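Local coordinates for protein omega-class glutathione S-transferase (Bombyx mori, PDB 3WD6) that binds glutathione and, as a member of the omega class, probably works as a glutathione transferase with glutathione-dependent dehydroascorbate reductase activity, at residues H16-D21 / L62-E67; R31-R36 / E56-D61; V168-S173 / L209-N214. One frame throughout, in Å; residues are numbered along the deposited sequence.

Contact 1: H16-D21 / L62-E67. With GSH (glutathione), chain J.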
loop_
_atom_site.group_PDB
_atom_site.type_symbol
_atom_site.label_atom_id
_atom_site.label_comp_id
_atom_site.label_asym_id
_atom_site.label_seq_id
_atom_site.Cartn_x
_atom_site.Cartn_y
_atom_site.Cartn_z
ATOM N N HIS A 16 -16.527 7.479 0.101
ATOM C CA HIS A 16 -15.592 8.129 -0.801
ATOM C C HIS A 16 -16.263 9.363 -1.398
ATOM O O HIS A 16 -17.358 9.276 -1.946
ATOM C CB HIS A 16 -15.153 7.175 -1.909
ATOM C CG HIS A 16 -14.261 6.072 -1.436
ATOM N ND1 HIS A 16 -14.675 5.116 -0.533
ATOM C CD2 HIS A 16 -12.976 5.771 -1.741
ATOM C CE1 HIS A 16 -13.683 4.271 -0.306
ATOM N NE2 HIS A 16 -12.642 4.646 -1.026
ATOM N N LEU A 17 -15.606 10.510 -1.295
ATOM C CA LEU A 17 -16.224 11.772 -1.679
ATOM C C LEU A 17 -16.045 12.009 -3.173
ATOM O O LEU A 17 -14.993 11.684 -3.738
ATOM C CB LEU A 17 -15.637 12.930 -0.861
ATOM C CG LEU A 17 -15.729 12.738 0.655
ATOM C CD1 LEU A 17 -15.238 13.978 1.388
ATOM C CD2 LEU A 17 -17.155 12.380 1.090
ATOM N N ARG A 18 -17.082 12.548 -3.814
ATOM C CA ARG A 18 -17.068 12.796 -5.257
ATOM C C ARG A 18 -17.249 14.282 -5.533
ATOM O O ARG A 18 -17.571 15.050 -4.629
ATOM C CB ARG A 18 -18.194 12.019 -5.938
ATOM C CG ARG A 18 -18.336 10.573 -5.459
ATOM C CD ARG A 18 -19.715 9.986 -5.801
ATOM N NE ARG A 18 -20.055 10.155 -7.219
ATOM C CZ ARG A 18 -20.837 9.324 -7.907
ATOM N NH1 ARG A 18 -21.358 8.253 -7.304
ATOM N NH2 ARG A 18 -21.091 9.552 -9.198
ATOM N N LYS A 19 -17.040 14.680 -6.783
ATOM C CA LYS A 19 -17.380 16.035 -7.225
ATOM C C LYS A 19 -18.775 16.437 -6.711
ATOM O O LYS A 19 -19.769 15.708 -6.934
ATOM C CB LYS A 19 -17.317 16.135 -8.755
ATOM C CG LYS A 19 -17.809 17.457 -9.315
ATOM C CD LYS A 19 -16.964 17.924 -10.498
ATOM C CE LYS A 19 -17.194 19.410 -10.757
ATOM N NZ LYS A 19 -17.118 20.228 -9.497
ATOM N N GLY A 20 -18.838 17.573 -6.006
ATOM C CA GLY A 20 -20.081 18.034 -5.405
ATOM C C GLY A 20 -20.141 17.763 -3.910
ATOM O O GLY A 20 -20.955 18.345 -3.178
ATOM N N ASP A 21 -19.286 16.860 -3.448
ATOM C CA ASP A 21 -19.173 16.604 -2.028
ATOM C C ASP A 21 -18.457 17.765 -1.353
ATOM O O ASP A 21 -17.534 18.351 -1.924
ATOM C CB ASP A 21 -18.435 15.289 -1.787
ATOM C CG ASP A 21 -19.333 14.073 -1.983
ATOM O OD1 ASP A 21 -20.538 14.151 -1.633
ATOM O OD2 ASP A 21 -18.834 13.037 -2.476
ATOM N N LEU A 62 -12.090 8.266 -7.137
ATOM C CA LEU A 62 -11.054 8.625 -8.108
ATOM C C LEU A 62 -11.557 8.649 -9.544
ATOM O O LEU A 62 -10.795 8.911 -10.475
ATOM C CB LEU A 62 -9.894 7.636 -8.027
ATOM C CG LEU A 62 -9.086 7.637 -6.744
ATOM C CD1 LEU A 62 -7.966 6.624 -6.876
ATOM C CD2 LEU A 62 -8.530 9.037 -6.456
ATOM N N ILE A 63 -12.829 8.330 -9.721
ATOM C CA ILE A 63 -13.442 8.319 -11.034
ATOM C C ILE A 63 -14.091 9.675 -11.210
ATOM O O ILE A 63 -13.989 10.303 -12.268
ATOM C CB ILE A 63 -14.513 7.206 -11.137
ATOM C CG1 ILE A 63 -13.843 5.824 -11.162
ATOM C CG2 ILE A 63 -15.397 7.414 -12.373
ATOM C CD1 ILE A 63 -12.952 5.610 -12.355
ATOM N N ASP A 64 -14.735 10.121 -10.134
ATOM C CA ASP A 64 -15.461 11.377 -10.095
ATOM C C ASP A 64 -14.891 12.220 -8.944
ATOM O O ASP A 64 -15.534 12.382 -7.883
ATOM C CB ASP A 64 -16.953 11.088 -9.887
ATOM C CG ASP A 64 -17.821 12.313 -10.072
ATOM O OD1 ASP A 64 -17.385 13.257 -10.780
ATOM O OD2 ASP A 64 -18.942 12.331 -9.505
ATOM N N LYS A 65 -13.680 12.744 -9.160
ATOM C CA LYS A 65 -12.908 13.408 -8.105
ATOM C C LYS A 65 -13.584 14.662 -7.590
ATOM O O LYS A 65 -14.171 15.426 -8.370
ATOM C CB LYS A 65 -11.502 13.769 -8.590
ATOM C CG LYS A 65 -10.577 12.577 -8.757
ATOM C CD LYS A 65 -9.200 13.007 -9.268
ATOM C CE LYS A 65 -8.439 11.795 -9.804
ATOM N NZ LYS A 65 -7.148 12.157 -10.444
ATOM N N PRO A 66 -13.503 14.881 -6.265
ATOM C CA PRO A 66 -13.940 16.159 -5.697
ATOM C C PRO A 66 -13.167 17.316 -6.333
ATOM O O PRO A 66 -11.956 17.235 -6.619
ATOM C CB PRO A 66 -13.587 16.030 -4.211
ATOM C CG PRO A 66 -13.637 14.560 -3.945
ATOM C CD PRO A 66 -13.095 13.924 -5.221
ATOM N N GLU A 67 -13.899 18.394 -6.564
ATOM C CA GLU A 67 -13.358 19.596 -7.159
ATOM C C GLU A 67 -12.129 20.130 -6.385
ATOM O O GLU A 67 -11.153 20.601 -7.000
ATOM C CB GLU A 67 -14.486 20.637 -7.235
ATOM C CG GLU A 67 -15.314 20.797 -5.918
ATOM C CD GLU A 67 -16.477 19.790 -5.743
ATOM O OE1 GLU A 67 -16.843 19.089 -6.723
ATOM O OE2 GLU A 67 -17.039 19.721 -4.613
HETATM N N1 GSH J . 3.637 7.917 -6.959
HETATM C CA1 GSH J . 2.378 8.101 -6.225
HETATM C C1 GSH J . 2.501 7.703 -4.758
HETATM O O11 GSH J . 1.767 8.244 -3.853
HETATM O O12 GSH J . 3.381 6.832 -4.429
HETATM C CB1 GSH J . 1.289 7.308 -6.934
HETATM C CG1 GSH J . -0.023 7.130 -6.239
HETATM C CD1 GSH J . -1.167 6.692 -7.119
HETATM O OE1 GSH J . -0.981 6.207 -8.230
HETATM N N2 GSH J . -2.515 6.839 -6.659
HETATM C CA2 GSH J . -3.583 6.417 -7.571
HETATM C C2 GSH J . -4.350 7.656 -7.983
HETATM O O2 GSH J . -4.617 8.495 -7.131
HETATM C CB2 GSH J . -4.505 5.483 -6.871
HETATM S SG2 GSH J . -4.011 3.811 -6.668
HETATM N N3 GSH J . -4.770 7.827 -9.357
HETATM C CA3 GSH J . -5.518 9.023 -9.749
HETATM C C3 GSH J . -6.429 8.870 -10.900
HETATM O O31 GSH J . -7.367 8.029 -10.844
HETATM O O32 GSH J . -6.270 9.584 -11.920
#
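Lys19 and Glu67 lay their side chains across each other at about a right angle, and one carboxylate oxygen accepts from two donors. Lys19 NZ reaches Glu67 OE1 at 3.0 Å in a salt bridge that comes from above the carboxylate plane, whereas Gly20 N gives its hydrogen to the same OE1 at 2.6 Å, on the syn side. A weak second bond runs from Gly20 N to Glu67 OE2. Glu67 CG sits between its backbone N and carbonyl carbon (chi1 47°), and a further bend at chi2 brings CD to 3.2 Å from Gly20 N. Gly20 belongs to a type II turn from Arg18 to Asp21, at backbone angles that suit glycine.

Arg18 and Asp64 also meet crosswise. Their guanidinium and carboxylate planes stand 84° apart, with Asp64 OD2 at the guanidinium edge, and the bond from Arg18 NE to OD2 is weak at 3.3 Å. Between the two ion pairs, Lys19 N binds Asp64 O at 3.0 Å, lying well above that carbonyl plane. Pro66 CG packs on Leu17 CB at 4.0 Å. Lys65 points away from all this: its NZ bonds to Ala76 O and, weakly, at 3.1 Å, to glutathione O32.

Asp61 OD1 grips the loop from within through Ile63 N and Asp64 N. Both ion pairs lie at the surface, where solvent would probably screen them, so the bond from Lys19 N to a backbone carbonyl is likely to depend less on ionic conditions than they do.

Contact 2: R31-R36 / E56-D61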
loop_
_atom_site.group_PDB
_atom_site.type_symbol
_atom_site.label_atom_id
_atom_site.label_comp_id
_atom_site.label_asym_id
_atom_site.label_seq_id
_atom_site.Cartn_x
_atom_site.Cartn_y
_atom_site.Cartn_z
ATOM N N ARG A 31 -4.757 14.208 8.890
ATOM C CA ARG A 31 -5.742 13.639 7.983
ATOM C C ARG A 31 -5.100 13.032 6.744
ATOM O O ARG A 31 -4.227 13.648 6.102
ATOM C CB ARG A 31 -6.736 14.712 7.545
ATOM C CG ARG A 31 -7.504 14.341 6.267
ATOM C CD ARG A 31 -8.396 15.477 5.820
ATOM N NE ARG A 31 -9.366 15.845 6.852
ATOM C CZ ARG A 31 -10.223 16.853 6.732
ATOM N NH1 ARG A 31 -10.216 17.586 5.626
ATOM N NH2 ARG A 31 -11.076 17.129 7.706
ATOM N N VAL A 32 -5.557 11.837 6.381
ATOM C CA VAL A 32 -5.096 11.204 5.150
ATOM C C VAL A 32 -6.173 11.271 4.075
ATOM O O VAL A 32 -7.279 10.758 4.288
ATOM C CB VAL A 32 -4.769 9.701 5.376
ATOM C CG1 VAL A 32 -4.187 9.060 4.102
ATOM C CG2 VAL A 32 -3.815 9.530 6.551
ATOM N N TYR A 33 -5.853 11.874 2.927
ATOM C CA TYR A 33 -6.701 11.718 1.738
ATOM C C TYR A 33 -6.361 10.372 1.107
ATOM O O TYR A 33 -5.221 10.138 0.671
ATOM C CB TYR A 33 -6.545 12.896 0.745
ATOM C CG TYR A 33 -7.009 14.181 1.387
ATOM C CD1 TYR A 33 -8.359 14.500 1.433
ATOM C CD2 TYR A 33 -6.107 15.043 2.017
ATOM C CE1 TYR A 33 -8.804 15.653 2.053
ATOM C CE2 TYR A 33 -6.548 16.208 2.645
ATOM C CZ TYR A 33 -7.897 16.500 2.658
ATOM O OH TYR A 33 -8.359 17.636 3.280
ATOM N N ASN A 34 -7.354 9.488 1.073
ATOM C CA ASN A 34 -7.128 8.070 0.813
ATOM C C ASN A 34 -8.110 7.543 -0.223
ATOM O O ASN A 34 -9.104 8.224 -0.532
ATOM C CB ASN A 34 -7.367 7.335 2.144
ATOM C CG ASN A 34 -7.064 5.851 2.081
ATOM O OD1 ASN A 34 -5.996 5.426 1.612
ATOM N ND2 ASN A 34 -8.004 5.043 2.580
ATOM N N MET A 35 -7.840 6.354 -0.771
ATOM C CA MET A 35 -8.944 5.520 -1.239
ATOM C C MET A 35 -8.681 4.071 -0.861
ATOM O O MET A 35 -7.561 3.573 -1.002
ATOM C CB MET A 35 -9.308 5.737 -2.704
ATOM C CG MET A 35 -8.687 4.796 -3.662
ATOM S SD MET A 35 -9.661 3.296 -4.033
ATOM C CE MET A 35 -8.699 2.792 -5.482
ATOM N N ARG A 36 -9.734 3.427 -0.351
ATOM C CA ARG A 36 -9.627 2.209 0.450
ATOM C C ARG A 36 -8.814 1.112 -0.243
ATOM O O ARG A 36 -8.120 0.325 0.419
ATOM C CB ARG A 36 -11.030 1.707 0.846
ATOM C CG ARG A 36 -11.056 0.489 1.788
ATOM C CD ARG A 36 -10.802 0.892 3.235
ATOM N NE ARG A 36 -10.789 -0.256 4.149
ATOM C CZ ARG A 36 -9.839 -1.197 4.179
ATOM N NH1 ARG A 36 -8.814 -1.165 3.318
ATOM N NH2 ARG A 36 -9.918 -2.176 5.078
ATOM N N GLU A 56 -7.210 10.767 10.913
ATOM C CA GLU A 56 -8.535 10.554 10.342
ATOM C C GLU A 56 -8.355 10.285 8.848
ATOM O O GLU A 56 -7.333 10.681 8.240
ATOM C CB GLU A 56 -9.430 11.789 10.556
ATOM C CG GLU A 56 -8.813 13.073 9.989
ATOM C CD GLU A 56 -9.769 14.255 10.026
ATOM O OE1 GLU A 56 -9.567 15.217 9.246
ATOM O OE2 GLU A 56 -10.715 14.231 10.843
ATOM N N VAL A 57 -9.342 9.615 8.260
ATOM C CA VAL A 57 -9.287 9.264 6.851
ATOM C C VAL A 57 -10.395 9.986 6.104
ATOM O O VAL A 57 -11.540 9.950 6.524
ATOM C CB VAL A 57 -9.482 7.733 6.644
ATOM C CG1 VAL A 57 -9.531 7.377 5.155
ATOM C CG2 VAL A 57 -8.393 6.933 7.370
ATOM N N VAL A 58 -10.051 10.642 5.000
ATOM C CA VAL A 58 -11.053 11.121 4.051
ATOM C C VAL A 58 -10.906 10.340 2.746
ATOM O O VAL A 58 -9.869 10.419 2.086
ATOM C CB VAL A 58 -10.937 12.648 3.776
ATOM C CG1 VAL A 58 -11.862 13.044 2.604
ATOM C CG2 VAL A 58 -11.297 13.440 5.024
ATOM N N ASN A 59 -11.926 9.564 2.386
ATOM C CA ASN A 59 -11.847 8.731 1.181
ATOM C C ASN A 59 -12.276 9.455 -0.088
ATOM O O ASN A 59 -13.220 10.243 -0.074
ATOM C CB ASN A 59 -12.622 7.437 1.379
ATOM C CG ASN A 59 -11.893 6.483 2.294
ATOM O OD1 ASN A 59 -10.650 6.399 2.259
ATOM N ND2 ASN A 59 -12.644 5.770 3.132
ATOM N N ILE A 60 -11.574 9.198 -1.182
ATOM C CA ILE A 60 -11.797 9.953 -2.413
ATOM C C ILE A 60 -12.185 9.055 -3.569
ATOM O O ILE A 60 -11.447 8.127 -3.906
ATOM C CB ILE A 60 -10.527 10.701 -2.862
ATOM C CG1 ILE A 60 -10.048 11.692 -1.782
ATOM C CG2 ILE A 60 -10.766 11.362 -4.186
ATOM C CD1 ILE A 60 -11.012 12.828 -1.470
ATOM N N ASP A 61 -13.338 9.347 -4.172
ATOM C CA ASP A 61 -13.774 8.722 -5.422
ATOM C C ASP A 61 -12.845 9.190 -6.549
ATOM O O ASP A 61 -12.800 10.378 -6.869
ATOM C CB ASP A 61 -15.224 9.127 -5.704
ATOM C CG ASP A 61 -15.834 8.363 -6.856
ATOM O OD1 ASP A 61 -15.222 8.348 -7.942
ATOM O OD2 ASP A 61 -16.930 7.781 -6.679
#
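Arg31 runs out beside Glu56 and then over Val58. Its CB lies 3.3 Å from Glu56 OE1. CG, anti to the backbone N (chi1 161°), sits above one face of the Tyr33 ring, offset toward the rim. CD touches Val58 CG2 at 3.6 Å, and the bend at chi3 turns NE toward Glu56 OE1, a salt bridge whose modelled length, 2.5 Å, is doubtfully short. CZ lies 3.1 Å from Glu56 OE1, with Val58 CG2 over one guanidinium face on the NE side. NH2 adds a weak bond to the same oxygen, with guanidinium and carboxylate 20° from coplanar. NH1 donates in its own plane to Tyr33 OH at 3.0 Å and to Pro24 O; Tyr33 OH bonds in turn to Glu82.

The backbones of 31-34 and 56-60 pair in parallel, the two strands of a beta-alpha-beta unit of the thioredoxin-like domain, joined by helix 39-51. Val32 N to Glu56 O, Val58 N to Val32 O, Asn34 N to Val58 O and Ile60 N to Asn34 O zip them together.

On the sheet face of Val32 and Val57, which meets helix 39-51, Asn34 and Asn59 lie side by side. Asn34 ND2 donates to Asn59 OD1 at 3.0 Å, in the latter's carbonyl plane, and Asn34 CB rests on Val57 CG1 at 3.7 Å. Asn34 ND2 also bonds to Tyr224 OH, and Asn59 ND2 to Phe12 O and Thr14 O.

Contact 3: V168-S173 / L209-N214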
loop_
_atom_site.group_PDB
_atom_site.type_symbol
_atom_site.label_atom_id
_atom_site.label_comp_id
_atom_site.label_asym_id
_atom_site.label_seq_id
_atom_site.Cartn_x
_atom_site.Cartn_y
_atom_site.Cartn_z
ATOM N N VAL A 168 12.699 -12.308 11.027
ATOM C CA VAL A 168 11.312 -12.601 10.697
ATOM C C VAL A 168 10.874 -11.680 9.570
ATOM O O VAL A 168 10.212 -12.114 8.608
ATOM C CB VAL A 168 10.388 -12.412 11.926
ATOM C CG1 VAL A 168 8.904 -12.612 11.552
ATOM C CG2 VAL A 168 10.815 -13.362 13.057
ATOM N N PHE A 169 11.251 -10.409 9.695
ATOM C CA PHE A 169 10.855 -9.384 8.738
ATOM C C PHE A 169 12.084 -8.718 8.136
ATOM O O PHE A 169 13.186 -8.788 8.695
ATOM C CB PHE A 169 9.984 -8.320 9.420
ATOM C CG PHE A 169 8.702 -8.862 9.997
ATOM C CD1 PHE A 169 7.703 -9.342 9.160
ATOM C CD2 PHE A 169 8.489 -8.886 11.381
ATOM C CE1 PHE A 169 6.511 -9.849 9.684
ATOM C CE2 PHE A 169 7.288 -9.390 11.916
ATOM C CZ PHE A 169 6.296 -9.872 11.062
ATOM N N LEU A 170 11.896 -8.061 6.999
ATOM C CA LEU A 170 13.004 -7.367 6.371
ATOM C C LEU A 170 13.689 -6.416 7.360
ATOM O O LEU A 170 14.920 -6.325 7.410
ATOM C CB LEU A 170 12.516 -6.610 5.146
ATOM C CG LEU A 170 12.106 -7.500 3.968
ATOM C CD1 LEU A 170 11.314 -6.686 2.892
ATOM C CD2 LEU A 170 13.322 -8.224 3.361
ATOM N N ASP A 171 12.906 -5.718 8.168
ATOM C CA ASP A 171 13.500 -4.727 9.062
ATOM C C ASP A 171 13.841 -5.231 10.473
ATOM O O ASP A 171 14.349 -4.459 11.292
ATOM C CB ASP A 171 12.648 -3.449 9.103
ATOM C CG ASP A 171 12.849 -2.590 7.861
ATOM O OD1 ASP A 171 14.020 -2.245 7.577
ATOM O OD2 ASP A 171 11.859 -2.294 7.143
ATOM N N GLY A 172 13.617 -6.519 10.735
ATOM C CA GLY A 172 14.016 -7.111 12.007
ATOM C C GLY A 172 12.966 -8.064 12.549
ATOM O O GLY A 172 12.412 -8.866 11.780
ATOM N N SER A 173 12.671 -7.987 13.852
ATOM C CA SER A 173 11.593 -8.819 14.402
ATOM C C SER A 173 10.241 -8.124 14.291
ATOM O O SER A 173 9.214 -8.802 14.274
ATOM C CB SER A 173 11.865 -9.320 15.835
ATOM O OG SER A 173 12.040 -10.749 15.875
ATOM N N LEU A 209 6.393 -17.037 1.273
ATOM C CA LEU A 209 5.037 -17.381 1.669
ATOM C C LEU A 209 4.884 -17.378 3.188
ATOM O O LEU A 209 3.847 -16.969 3.712
ATOM C CB LEU A 209 4.639 -18.722 1.070
ATOM C CG LEU A 209 4.397 -18.624 -0.441
ATOM C CD1 LEU A 209 4.468 -19.991 -1.126
ATOM C CD2 LEU A 209 3.050 -17.960 -0.691
ATOM N N GLU A 210 5.923 -17.814 3.895
ATOM C CA GLU A 210 5.929 -17.772 5.357
ATOM C C GLU A 210 5.917 -16.324 5.884
ATOM O O GLU A 210 5.163 -15.974 6.802
ATOM C CB GLU A 210 7.154 -18.514 5.886
ATOM C CG GLU A 210 7.269 -18.583 7.408
ATOM C CD GLU A 210 8.619 -19.176 7.835
ATOM O OE1 GLU A 210 8.900 -19.213 9.069
ATOM O OE2 GLU A 210 9.403 -19.603 6.933
ATOM N N TYR A 211 6.758 -15.489 5.277
ATOM C CA TYR A 211 6.842 -14.073 5.612
ATOM C C TYR A 211 5.483 -13.393 5.394
ATOM O O TYR A 211 5.042 -12.603 6.214
ATOM C CB TYR A 211 7.954 -13.437 4.768
ATOM C CG TYR A 211 7.940 -11.932 4.637
ATOM C CD1 TYR A 211 8.453 -11.117 5.650
ATOM C CD2 TYR A 211 7.464 -11.324 3.477
ATOM C CE1 TYR A 211 8.469 -9.730 5.522
ATOM C CE2 TYR A 211 7.470 -9.927 3.342
ATOM C CZ TYR A 211 7.978 -9.144 4.365
ATOM O OH TYR A 211 7.985 -7.777 4.229
ATOM N N ILE A 212 4.803 -13.723 4.302
ATOM C CA ILE A 212 3.495 -13.142 4.063
ATOM C C ILE A 212 2.515 -13.513 5.182
ATOM O O ILE A 212 1.809 -12.628 5.702
ATOM C CB ILE A 212 2.962 -13.465 2.656
ATOM C CG1 ILE A 212 3.786 -12.674 1.633
ATOM C CG2 ILE A 212 1.469 -13.111 2.525
ATOM C CD1 ILE A 212 3.730 -13.230 0.223
ATOM N N ASP A 213 2.481 -14.792 5.571
ATOM C CA ASP A 213 1.658 -15.209 6.722
ATOM C C ASP A 213 1.946 -14.413 7.983
ATOM O O ASP A 213 1.015 -14.041 8.704
ATOM C CB ASP A 213 1.860 -16.696 7.040
ATOM C CG ASP A 213 1.273 -17.598 5.986
ATOM O OD1 ASP A 213 0.343 -17.153 5.256
ATOM O OD2 ASP A 213 1.743 -18.751 5.882
ATOM N N ASN A 214 3.231 -14.195 8.281
ATOM C CA ASN A 214 3.589 -13.419 9.466
ATOM C C ASN A 214 3.129 -11.964 9.331
ATOM O O ASN A 214 2.643 -11.366 10.284
ATOM C CB ASN A 214 5.090 -13.508 9.757
ATOM C CG ASN A 214 5.512 -14.910 10.197
ATOM O OD1 ASN A 214 4.804 -15.566 10.962
ATOM N ND2 ASN A 214 6.664 -15.371 9.722
HETATM O O HOH W 1 9.143 -14.546 8.231
#
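In the helical C-terminal domain of the glutathione transferase fold, the connection between helix 145-165 and helix 177-189 folds into a type I turn from Phe169 to Gly172, and its first side chains close on Tyr211 and Asn214 of helix 206-216. Phe169 is at the centre. Its CD1 comes to 3.7 Å from Tyr211 CE1, which approaches the Phe169 ring at its edge, near the ring plane. One atom further along the rim, Phe169 CE1 lies 3.9 Å from Asn214 CB, nearly one turn on in the helix, with the Asn214 amide turned 83° to the ring. Val168 CG1 covers one face of the Phe169 ring, 3.6 Å above its centre, while Val168 O sits at the edge of the Tyr211 ring, 3.6 Å from CD1.

With CG anti to the backbone N (chi1 162°), Tyr211 carries its ring out between Val168 O and Leu170, and its OH meets Leu170 CD1 at 3.7 Å. No direct hydrogen bond joins the segments; instead one water donates to Val168 O at 2.7 Å and accepts from Asn214 ND2 at 3.0 Å. An alanine in place of Phe169 would probably open a gap between Tyr211 CE1 and Asn214 CB and deprive Val168 CG1 of the ring it rests on.

Asp179, early in helix 177-189, ties both sides together by accepting from Leu170 N and bonding to Tyr211 OH. Around them, Leu170 and Tyr211 both pack on Leu162 of helix 145-165, with Ile182 and Phe186 of helix 177-189 lying against Leu170 and Tyr211 respectively.

Overall arrangement
Contacts 1 and 2 share one sheet and touch, their centres about 11 Å apart. Contact 2 is nested in the chain loop that contact 1 closes, and Leu17 joins them, with probable hydrogen bonds from Leu17 N to Asn59 O (2.7 Å) and from Asp61 N to Leu17 O (2.9 Å). Contact 1 supplies Leu62 and Lys65 to the glutathione pocket, the latter with a weak bond to the ligand, while the Met35 side chain in contact 2 lies about 5 Å from it and about 4 Å from that of Cys38. Contact 3 stands across the chain's centre in the helical domain, about 28 Å from contact 2 and about 37 Å from contact 1, centre to centre.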